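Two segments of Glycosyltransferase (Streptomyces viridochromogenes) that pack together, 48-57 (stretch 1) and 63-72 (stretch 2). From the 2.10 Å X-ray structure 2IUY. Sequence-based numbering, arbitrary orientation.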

# COMPACT_ATOMS: atom_id res chain seq x y z
N HIS A 48 -9.16 18.82 8.36
CA HIS A 48 -10.40 18.00 8.40
C HIS A 48 -10.50 17.07 9.58
O HIS A 48 -9.49 16.70 10.20
N GLU A 49 -11.74 16.73 9.96
CA GLU A 49 -11.95 15.89 11.09
C GLU A 49 -12.08 14.43 10.59
O GLU A 49 -12.74 14.20 9.61
N VAL A 50 -11.40 13.48 11.23
CA VAL A 50 -11.37 12.09 10.76
C VAL A 50 -11.97 11.15 11.83
O VAL A 50 -11.61 11.22 13.01
N PHE A 51 -12.96 10.35 11.40
CA PHE A 51 -13.60 9.32 12.19
C PHE A 51 -13.11 8.03 11.54
O PHE A 51 -13.35 7.81 10.38
N LEU A 52 -12.31 7.25 12.29
CA LEU A 52 -11.70 6.05 11.78
C LEU A 52 -12.60 4.91 12.21
O LEU A 52 -12.89 4.80 13.40
N LEU A 53 -13.00 4.09 11.24
CA LEU A 53 -13.88 2.96 11.45
C LEU A 53 -13.12 1.74 10.97
O LEU A 53 -12.22 1.85 10.12
N GLY A 54 -13.49 0.59 11.56
CA GLY A 54 -12.96 -0.70 11.21
C GLY A 54 -11.58 -0.89 11.76
O GLY A 54 -10.83 -1.71 11.21
N ALA A 55 -11.22 -0.13 12.81
CA ALA A 55 -9.88 -0.26 13.45
C ALA A 55 -9.87 0.18 14.94
O ALA A 55 -9.09 1.08 15.33
N PRO A 56 -10.74 -0.44 15.77
CA PRO A 56 -10.87 -0.01 17.17
C PRO A 56 -9.55 -0.30 17.95
O PRO A 56 -8.76 -1.16 17.54
N GLY A 57 -9.23 0.47 18.97
CA GLY A 57 -7.92 0.20 19.61
C GLY A 57 -6.71 0.77 18.88
O GLY A 57 -5.58 0.61 19.36
N PRO A 63 -5.27 15.42 17.43
CA PRO A 63 -6.51 16.19 17.48
C PRO A 63 -7.15 16.19 16.09
O PRO A 63 -6.45 16.18 15.07
N GLY A 64 -8.48 16.18 16.07
CA GLY A 64 -9.22 15.99 14.84
C GLY A 64 -9.51 14.52 14.56
O GLY A 64 -10.32 14.22 13.71
N LEU A 65 -8.86 13.60 15.28
CA LEU A 65 -9.05 12.16 15.08
C LEU A 65 -9.94 11.54 16.16
O LEU A 65 -9.70 11.69 17.36
N THR A 66 -10.98 10.83 15.72
CA THR A 66 -11.79 10.03 16.61
C THR A 66 -11.72 8.58 16.14
O THR A 66 -12.08 8.29 14.98
N VAL A 67 -11.24 7.69 17.02
CA VAL A 67 -11.28 6.24 16.77
C VAL A 67 -12.61 5.68 17.24
O VAL A 67 -12.89 5.62 18.42
N VAL A 68 -13.45 5.33 16.26
CA VAL A 68 -14.81 4.82 16.52
C VAL A 68 -14.73 3.36 16.96
O VAL A 68 -14.10 2.53 16.27
N PRO A 69 -15.35 3.03 18.10
CA PRO A 69 -15.33 1.63 18.56
C PRO A 69 -16.22 0.67 17.75
O PRO A 69 -17.10 -0.00 18.30
N ALA A 70 -15.97 0.59 16.44
CA ALA A 70 -16.72 -0.28 15.55
C ALA A 70 -15.73 -1.03 14.70
O ALA A 70 -14.96 -0.44 13.95
N GLY A 71 -15.73 -2.33 14.93
CA GLY A 71 -14.85 -3.27 14.28
C GLY A 71 -15.61 -3.99 13.21
O GLY A 71 -15.26 -3.88 12.05
N GLU A 72 -16.65 -4.74 13.56
CA GLU A 72 -17.26 -5.54 12.50
C GLU A 72 -18.16 -4.75 11.57
O GLU A 72 -18.61 -3.69 11.93

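Backbone hydrogen bonds set the frame in which these side chains pack. The strands run parallel, and four bonds alternate across them: V50 N to G64 O (2.8 Å), T66 N to V50 O (2.8 Å), L52 N to T66 O (2.9 Å) and V68 N to L52 O (3.0 Å). Beyond the strands, G54 N still reaches A70 O at 3.0 Å, so the pairing outlasts the regular sheet.

Two waters extend this polar network. Water 1 joins side chains to backbone: it donates to E49 OE2 (2.9 Å) and weakly to G64 O (3.1 Å), and lies 2.5 Å from T66 OG1, with the extended t, t rotamer of E49 carrying its carboxylate there. Water 2 bridges the two stretches just past the strand pairing, accepting from A55 N (2.8 Å) and donating to V68 O (2.7 Å) and L52 O (3.0 Å).

Bridge partners share a face of the sheet. V50, L52, L65 and V67 share one, all with chi1 t. The end of L65 leans across, its CD1 3.9 Å from V50 CG1 and 4.1 Å from L52 CB, while L52 CD2 meets V67 CG2 at 4.3 Å. V67 CG1 also approaches A55 O, at 3.4 Å.

F51 and T66, both m, occupy the other face. F51 CD1 lies 3.7 Å from T66 CB, and V68 CG2 sits at the edge of the ring, 4.1 Å from F51 CB. V68, chi1 t, points toward stretch 1; its CG1 touches L53 CD2 at 3.8 Å. L53 starts sideways, but with chi1 m and chi2 at 144°, between wells, its end comes nearer, and L53 CD2 also lies 4.0 Å from A70 CB.

At the far end P56 packs its CG 3.7 Å from G71 CA. An ideal CB on G71 would lie 3.3 Å from P56 CG, a tight fit: here the rule is a proline ring against bare backbone.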

# COMPACT_ATOMS: atom_id res chain seq x y z
CB HIS A 48 -10.55 17.24 7.08
CG HIS A 48 -10.46 18.16 5.90
ND1 HIS A 48 -11.42 19.09 5.63
CD2 HIS A 48 -9.45 18.38 5.02
CE1 HIS A 48 -11.06 19.80 4.57
NE2 HIS A 48 -9.87 19.39 4.19
CB GLU A 49 -13.18 16.38 11.86
CG GLU A 49 -13.13 16.06 13.30
CD GLU A 49 -14.37 16.45 14.06
OE1 GLU A 49 -15.14 17.30 13.53
OE2 GLU A 49 -14.56 15.88 15.17
CB VAL A 50 -9.93 11.64 10.32
CG1 VAL A 50 -9.88 10.14 9.96
CG2 VAL A 50 -9.47 12.46 9.15
CB PHE A 51 -15.15 9.49 12.14
CG PHE A 51 -15.61 10.78 12.76
CD1 PHE A 51 -15.96 10.84 14.11
CD2 PHE A 51 -15.57 11.97 12.00
CE1 PHE A 51 -16.34 12.04 14.68
CE2 PHE A 51 -15.94 13.21 12.56
CZ PHE A 51 -16.34 13.24 13.89
CB LEU A 52 -10.23 5.87 12.28
CG LEU A 52 -9.56 4.53 12.05
CD1 LEU A 52 -9.31 4.35 10.50
CD2 LEU A 52 -8.23 4.41 12.87
CB LEU A 53 -15.15 3.11 10.61
CG LEU A 53 -16.13 4.15 11.10
CD1 LEU A 53 -16.67 4.73 9.85
CD2 LEU A 53 -17.25 3.40 11.89
CB ALA A 55 -8.83 0.51 12.63
CB PRO A 56 -12.09 -0.81 17.71
CG PRO A 56 -12.32 -1.93 16.70
CD PRO A 56 -11.60 -1.59 15.42
CB PRO A 63 -6.05 17.61 17.87
CG PRO A 63 -4.57 17.44 18.32
CD PRO A 63 -4.07 16.28 17.51
CB LEU A 65 -7.69 11.43 14.97
CG LEU A 65 -7.75 9.88 14.83
CD1 LEU A 65 -8.47 9.41 13.51
CD2 LEU A 65 -6.40 9.18 15.03
CB THR A 66 -13.28 10.49 16.58
OG1 THR A 66 -13.39 11.83 17.09
CG2 THR A 66 -14.16 9.55 17.37
CB VAL A 67 -10.01 5.45 17.30
CG1 VAL A 67 -10.00 4.00 16.82
CG2 VAL A 67 -8.75 6.12 16.79
CB VAL A 68 -15.74 4.97 15.25
CG1 VAL A 68 -17.12 4.38 15.51
CG2 VAL A 68 -15.87 6.42 14.83
CB PRO A 69 -15.78 1.76 20.03
CG PRO A 69 -16.67 2.95 20.03
CD PRO A 69 -16.00 3.92 19.07
CB ALA A 70 -17.72 0.52 14.67
CB GLU A 72 -17.90 -6.83 12.98
CG GLU A 72 -18.57 -6.75 14.27
CD GLU A 72 -18.58 -8.13 14.87
OE1 GLU A 72 -17.46 -8.68 15.07
OE2 GLU A 72 -19.69 -8.67 15.11
O HOH W 1 -12.85 13.58 15.46
O HOH W 2 -12.34 2.03 14.26